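Local coordinates for protein 1-deoxy-D-xylulose 5-phosphate reductoisomerase (PDB 1R0L) that catalyses the NADPH-dependent rearrangement and reduction of 1-deoxy-D-xylulose 5-phosphate to 2-C-methyl-D-erythritol 4-phosphate, using a divalent metal ion, in isoprenoid biosynthesis, at residues V58-S63 with D84-A89; T8-T13 with A35-R40. All blocks are in the same frame, centred on the assembly; numbering follows the deposited sequence.

Contact 1. Residues V58-S63 with D84-A89; sequences VIADPS and DALVEA. With NDP (NADPH dihydro-nicotinamide-adenine-dinucleotide phosphate), chain F.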
loop_
_atom_site.group_PDB
_atom_site.type_symbol
_atom_site.label_atom_id
_atom_site.label_comp_id
_atom_site.label_asym_id
_atom_site.label_seq_id
_atom_site.Cartn_x
_atom_site.Cartn_y
_atom_site.Cartn_z
ATOM N N VAL B 58 -8.035 -2.147 37.594
ATOM C CA VAL B 58 -7.074 -1.417 38.408
ATOM C C VAL B 58 -7.219 0.069 38.205
ATOM O O VAL B 58 -7.258 0.560 37.077
ATOM C CB VAL B 58 -5.629 -1.842 38.074
ATOM C CG1 VAL B 58 -4.637 -1.146 38.983
ATOM C CG2 VAL B 58 -5.502 -3.331 38.217
ATOM N N ILE B 59 -7.334 0.780 39.317
ATOM C CA ILE B 59 -7.453 2.222 39.277
ATOM C C ILE B 59 -6.071 2.709 39.757
ATOM O O ILE B 59 -5.604 2.311 40.825
ATOM C CB ILE B 59 -8.641 2.671 40.182
ATOM C CG1 ILE B 59 -8.959 4.151 39.959
ATOM C CG2 ILE B 59 -8.338 2.352 41.639
ATOM C CD1 ILE B 59 -9.451 4.480 38.571
ATOM N N ALA B 60 -5.405 3.511 38.920
ATOM C CA ALA B 60 -4.063 4.038 39.195
ATOM C C ALA B 60 -3.981 4.801 40.505
ATOM O O ALA B 60 -3.144 4.508 41.357
ATOM C CB ALA B 60 -3.617 4.945 38.055
ATOM N N ASP B 61 -4.852 5.794 40.645
ATOM C CA ASP B 61 -4.893 6.617 41.837
ATOM C C ASP B 61 -5.226 5.740 43.055
ATOM O O ASP B 61 -6.308 5.156 43.133
ATOM C CB ASP B 61 -5.930 7.733 41.633
ATOM C CG ASP B 61 -5.995 8.684 42.801
ATOM O OD1 ASP B 61 -6.145 9.904 42.614
ATOM O OD2 ASP B 61 -5.898 8.205 43.929
ATOM N N PRO B 62 -4.291 5.632 44.019
ATOM C CA PRO B 62 -4.532 4.807 45.210
ATOM C C PRO B 62 -5.675 5.334 46.058
ATOM O O PRO B 62 -6.318 4.582 46.783
ATOM C CB PRO B 62 -3.204 4.872 45.966
ATOM C CG PRO B 62 -2.201 5.262 44.920
ATOM C CD PRO B 62 -2.953 6.247 44.075
ATOM N N SER B 63 -5.929 6.635 45.963
ATOM C CA SER B 63 -6.981 7.245 46.763
ATOM C C SER B 63 -8.376 6.828 46.324
ATOM O O SER B 63 -9.319 6.874 47.119
ATOM C CB SER B 63 -6.854 8.780 46.768
ATOM O OG SER B 63 -6.977 9.351 45.486
ATOM N N ASP B 84 1.944 0.361 41.289
ATOM C CA ASP B 84 2.431 -1.010 41.189
ATOM C C ASP B 84 1.383 -1.970 40.636
ATOM O O ASP B 84 1.710 -2.902 39.896
ATOM C CB ASP B 84 2.927 -1.510 42.546
ATOM C CG ASP B 84 4.155 -0.749 43.036
ATOM O OD1 ASP B 84 5.015 -0.395 42.199
ATOM O OD2 ASP B 84 4.270 -0.515 44.259
ATOM N N ALA B 85 0.125 -1.730 40.989
ATOM C CA ALA B 85 -0.961 -2.579 40.532
ATOM C C ALA B 85 -1.020 -2.553 39.013
ATOM O O ALA B 85 -1.386 -3.551 38.382
ATOM C CB ALA B 85 -2.291 -2.105 41.128
ATOM N N LEU B 86 -0.658 -1.419 38.419
ATOM C CA LEU B 86 -0.679 -1.323 36.963
ATOM C C LEU B 86 0.374 -2.279 36.418
ATOM O O LEU B 86 0.091 -3.081 35.535
ATOM C CB LEU B 86 -0.372 0.107 36.488
ATOM C CG LEU B 86 -1.327 1.276 36.775
ATOM C CD1 LEU B 86 -0.725 2.558 36.178
ATOM C CD2 LEU B 86 -2.724 0.999 36.181
ATOM N N VAL B 87 1.592 -2.188 36.951
ATOM C CA VAL B 87 2.682 -3.055 36.522
ATOM C C VAL B 87 2.298 -4.526 36.697
ATOM O O VAL B 87 2.549 -5.359 35.823
ATOM C CB VAL B 87 3.964 -2.762 37.320
ATOM C CG1 VAL B 87 5.027 -3.796 36.998
ATOM C CG2 VAL B 87 4.473 -1.380 36.975
ATOM N N GLU B 88 1.680 -4.841 37.828
ATOM C CA GLU B 88 1.246 -6.204 38.104
ATOM C C GLU B 88 0.214 -6.692 37.090
ATOM O O GLU B 88 0.259 -7.849 36.669
ATOM C CB GLU B 88 0.658 -6.289 39.510
ATOM C CG GLU B 88 1.690 -6.187 40.615
ATOM C CD GLU B 88 1.051 -5.995 41.983
ATOM O OE1 GLU B 88 0.088 -6.734 42.290
ATOM O OE2 GLU B 88 1.508 -5.113 42.751
ATOM N N ALA B 89 -0.713 -5.810 36.708
ATOM C CA ALA B 89 -1.757 -6.146 35.736
ATOM C C ALA B 89 -1.119 -6.375 34.375
ATOM O O ALA B 89 -1.561 -7.232 33.607
ATOM C CB ALA B 89 -2.795 -5.025 35.641
HETATM P PA NDP F . -7.060 10.301 28.008
HETATM O O1A NDP F . -7.978 10.555 26.991
HETATM O O2A NDP F . -7.203 10.878 29.456
HETATM O O5B NDP F . -6.955 8.752 28.337
HETATM C C5B NDP F . -5.968 8.714 29.278
HETATM C C4B NDP F . -6.131 7.338 29.626
HETATM O O4B NDP F . -5.008 7.234 30.484
HETATM C C3B NDP F . -7.368 6.891 30.560
HETATM O O3B NDP F . -7.559 5.397 30.509
HETATM C C2B NDP F . -6.838 7.326 31.888
HETATM O O2B NDP F . -7.566 7.073 33.086
HETATM C C1B NDP F . -5.399 6.825 31.783
HETATM N N9A NDP F . -4.537 7.553 32.677
HETATM C C8A NDP F . -4.508 8.941 32.755
HETATM N N7A NDP F . -3.644 9.345 33.618
HETATM C C5A NDP F . -3.063 8.240 34.138
HETATM C C6A NDP F . -2.053 8.035 35.106
HETATM N N6A NDP F . -1.436 9.059 35.710
HETATM N N1A NDP F . -1.708 6.771 35.399
HETATM C C2A NDP F . -2.309 5.718 34.799
HETATM N N3A NDP F . -3.266 5.807 33.875
HETATM C C4A NDP F . -3.609 7.110 33.585
HETATM O O3 NDP F . -5.628 10.711 27.500
HETATM P P2B NDP F . -9.010 7.595 33.266
HETATM O O1X NDP F . -9.754 7.957 32.043
HETATM O O2X NDP F . -9.287 8.132 34.625
HETATM O O3X NDP F . -8.433 8.993 33.045
#
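Val58, near the C-terminal end of strand 56-59, has its CA 6.6 Å from the CA of Leu86 in helix 83-90, and no hydrogen bond joins the two backbones. The contact is made by small apolar groups, with the valine directed at the helix. Its CG1 stands anti to the backbone N (chi1 -176°), which carries this methyl to the CB of Ala85 and, at 4.0 Å, to CD2 of Leu86. The other branch serves the next turn of the helix, with CG2 4.1 Å from the CB of Ala89. Were Val58 replaced by an alanine, the methyls of Ala85 and Ala89 would probably lose their partner and a gap would open between strand and helix. In this Rossmann-type domain, helix 83-90 belongs to the crossover that leads from the outermost strand 78-81 back across the sheet to strand 96-99. Beyond the strand end, the CB of Ala60 and CD1 of Leu86 approach each other to 4.2 Å, and both meet the adenine of NADPH. Ala60 CB lies above the rim of one ring face, 3.6 Å from C2A, whereas Leu86 CD1 reaches the same carbon from the ring's periphery at 3.8 Å.

Contact 2. Residues T8-T13 with A35-R40; sequences TVLGAT and ALTANR. With NDP (NADPH dihydro-nicotinamide-adenine-dinucleotide phosphate), chain F.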
loop_
_atom_site.group_PDB
_atom_site.type_symbol
_atom_site.label_atom_id
_atom_site.label_comp_id
_atom_site.label_asym_id
_atom_site.label_seq_id
_atom_site.Cartn_x
_atom_site.Cartn_y
_atom_site.Cartn_z
ATOM N N THR B 8 -5.750 -7.571 27.529
ATOM C CA THR B 8 -5.602 -6.608 28.620
ATOM C C THR B 8 -5.455 -5.223 28.026
ATOM O O THR B 8 -4.800 -5.047 27.005
ATOM C CB THR B 8 -4.377 -6.864 29.495
ATOM O OG1 THR B 8 -4.591 -8.027 30.299
ATOM C CG2 THR B 8 -4.143 -5.692 30.409
ATOM N N VAL B 9 -6.062 -4.238 28.674
ATOM C CA VAL B 9 -5.998 -2.880 28.176
ATOM C C VAL B 9 -5.528 -1.916 29.254
ATOM O O VAL B 9 -6.203 -1.726 30.260
ATOM C CB VAL B 9 -7.377 -2.443 27.665
ATOM C CG1 VAL B 9 -7.311 -1.035 27.106
ATOM C CG2 VAL B 9 -7.861 -3.426 26.610
ATOM N N LEU B 10 -4.358 -1.324 29.057
ATOM C CA LEU B 10 -3.840 -0.359 30.022
ATOM C C LEU B 10 -4.330 0.997 29.529
ATOM O O LEU B 10 -3.948 1.439 28.444
ATOM C CB LEU B 10 -2.309 -0.394 30.041
ATOM C CG LEU B 10 -1.652 -1.778 30.109
ATOM C CD1 LEU B 10 -0.156 -1.573 30.035
ATOM C CD2 LEU B 10 -2.057 -2.537 31.371
ATOM N N GLY B 11 -5.182 1.645 30.317
ATOM C CA GLY B 11 -5.731 2.932 29.922
ATOM C C GLY B 11 -6.997 2.686 29.111
ATOM O O GLY B 11 -7.202 3.241 28.023
ATOM N N ALA B 12 -7.870 1.859 29.673
ATOM C CA ALA B 12 -9.104 1.479 29.000
ATOM C C ALA B 12 -10.194 2.529 28.943
ATOM O O ALA B 12 -11.214 2.298 28.299
ATOM C CB ALA B 12 -9.674 0.200 29.633
ATOM N N THR B 13 -9.989 3.674 29.588
ATOM C CA THR B 13 -11.014 4.716 29.613
ATOM C C THR B 13 -10.790 5.968 28.772
ATOM O O THR B 13 -11.584 6.900 28.852
ATOM C CB THR B 13 -11.254 5.167 31.041
ATOM O OG1 THR B 13 -9.994 5.469 31.641
ATOM C CG2 THR B 13 -11.921 4.066 31.853
ATOM N N ALA B 35 -7.297 -7.908 32.292
ATOM C CA ALA B 35 -7.280 -6.696 33.100
ATOM C C ALA B 35 -7.594 -5.441 32.314
ATOM O O ALA B 35 -7.295 -5.337 31.123
ATOM C CB ALA B 35 -5.936 -6.532 33.755
ATOM N N LEU B 36 -8.209 -4.480 32.996
ATOM C CA LEU B 36 -8.525 -3.185 32.403
ATOM C C LEU B 36 -8.033 -2.167 33.413
ATOM O O LEU B 36 -8.159 -2.375 34.625
ATOM C CB LEU B 36 -10.023 -3.003 32.216
ATOM C CG LEU B 36 -10.756 -3.905 31.234
ATOM C CD1 LEU B 36 -12.192 -3.392 31.091
ATOM C CD2 LEU B 36 -10.039 -3.914 29.887
ATOM N N THR B 37 -7.452 -1.072 32.938
ATOM C CA THR B 37 -6.997 -0.073 33.881
ATOM C C THR B 37 -7.508 1.295 33.525
ATOM O O THR B 37 -7.916 1.561 32.380
ATOM C CB THR B 37 -5.456 0.036 33.984
ATOM O OG1 THR B 37 -4.943 0.685 32.831
ATOM C CG2 THR B 37 -4.820 -1.304 34.098
ATOM N N ALA B 38 -7.475 2.154 34.538
ATOM C CA ALA B 38 -7.874 3.546 34.435
ATOM C C ALA B 38 -7.093 4.285 35.527
ATOM O O ALA B 38 -6.441 3.651 36.356
ATOM C CB ALA B 38 -9.370 3.680 34.658
ATOM N N ASN B 39 -7.158 5.618 35.527
ATOM C CA ASN B 39 -6.451 6.428 36.522
ATOM C C ASN B 39 -7.370 6.970 37.595
ATOM O O ASN B 39 -7.190 6.710 38.780
ATOM C CB ASN B 39 -5.779 7.614 35.853
ATOM C CG ASN B 39 -5.171 8.593 36.851
ATOM O OD1 ASN B 39 -4.492 8.203 37.795
ATOM N ND2 ASN B 39 -5.401 9.872 36.624
ATOM N N ARG B 40 -8.352 7.748 37.164
ATOM C CA ARG B 40 -9.294 8.362 38.087
ATOM C C ARG B 40 -10.743 8.139 37.688
ATOM O O ARG B 40 -11.641 8.353 38.491
ATOM C CB ARG B 40 -9.041 9.867 38.174
ATOM C CG ARG B 40 -7.682 10.259 38.717
ATOM C CD ARG B 40 -7.511 11.763 38.630
ATOM N NE ARG B 40 -8.642 12.465 39.232
ATOM C CZ ARG B 40 -9.081 12.245 40.467
ATOM N NH1 ARG B 40 -8.484 11.338 41.226
ATOM N NH2 ARG B 40 -10.104 12.936 40.952
HETATM P PA NDP F . -7.060 10.301 28.008
HETATM O O1A NDP F . -7.978 10.555 26.991
HETATM O O2A NDP F . -7.203 10.878 29.456
HETATM O O5B NDP F . -6.955 8.752 28.337
HETATM C C5B NDP F . -5.968 8.714 29.278
HETATM C C4B NDP F . -6.131 7.338 29.626
HETATM O O4B NDP F . -5.008 7.234 30.484
HETATM C C3B NDP F . -7.368 6.891 30.560
HETATM O O3B NDP F . -7.559 5.397 30.509
HETATM C C2B NDP F . -6.838 7.326 31.888
HETATM O O2B NDP F . -7.566 7.073 33.086
HETATM C C1B NDP F . -5.399 6.825 31.783
HETATM N N9A NDP F . -4.537 7.553 32.677
HETATM C C8A NDP F . -4.508 8.941 32.755
HETATM N N7A NDP F . -3.644 9.345 33.618
HETATM C C5A NDP F . -3.063 8.240 34.138
HETATM C C6A NDP F . -2.053 8.035 35.106
HETATM N N6A NDP F . -1.436 9.059 35.710
HETATM N N1A NDP F . -1.708 6.771 35.399
HETATM C C2A NDP F . -2.309 5.718 34.799
HETATM N N3A NDP F . -3.266 5.807 33.875
HETATM C C4A NDP F . -3.609 7.110 33.585
HETATM O O3 NDP F . -5.628 10.711 27.500
HETATM P P2B NDP F . -9.010 7.595 33.266
HETATM O O1X NDP F . -9.754 7.957 32.043
HETATM O O2X NDP F . -9.287 8.132 34.625
HETATM O O3X NDP F . -8.433 8.993 33.045
#
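The adenine of NADPH carries the side-chain amide of Asn39 flat over one face, the two planes nearly parallel, with Asn39 CG 3.5 Å from C5A; on the same face ND2 of Asn39 lies above N7A, and its OD1 above C6A. Backbone N-H groups grip the rest of the nucleotide: Thr13 N donates to the ribose O3B, Asn39 N to O2B, and Arg40 N to O2X of the 2'-phosphate at 2.7 Å, consistent with the enzyme's inability to use NADH. Behind this site, the strand segments 8-10 and 35-38 run parallel, their axes 11° apart. Val9 N donates to Ala35 O at 3.0 Å, and Val9 O accepts from Thr37 N. Thr37 then holds the start of the glycine-rich loop twice. Its OG1, set between backbone N and carbonyl carbon (chi1 74°), accepts from Gly11 N at 2.7 Å, and its carbonyl O accepts from Ala12 N. Gly11 has a positive phi, where a side chain would collide with the preceding carbonyl. Val9 and Leu36 lie side by side, Val9 CB 3.8 Å from Leu36 CD2. Leu36 faces helix 42-52, Ala35 and Thr37 pack on helix 83-90, and strand 96-99 pairs with Thr8 and Leu10 on the far side of strand 5-10.

Both contacts are buried in the nucleotide-binding domain, with centres about 9 Å apart. Contact 2 pairs two central strands, so main-chain hydrogen bonds dominate; contact 1 fixes a helix against the sheet by apolar packing alone. Strands 31-38 and 56-59 are neighbours, and the probable hydrogen bonds Val58 N to Leu36 O and Ala60 N to Ala38 O join the two contacts directly; helix 83-90 covers both. At the strand ends both reach NADPH: contact 2 supplies the polar groups for ribose and phosphate and one amide for the adenine face, contact 1 only apolar atoms at the adenine. The more exposed outer part is bridged by the Asp61-Arg40 ion pair.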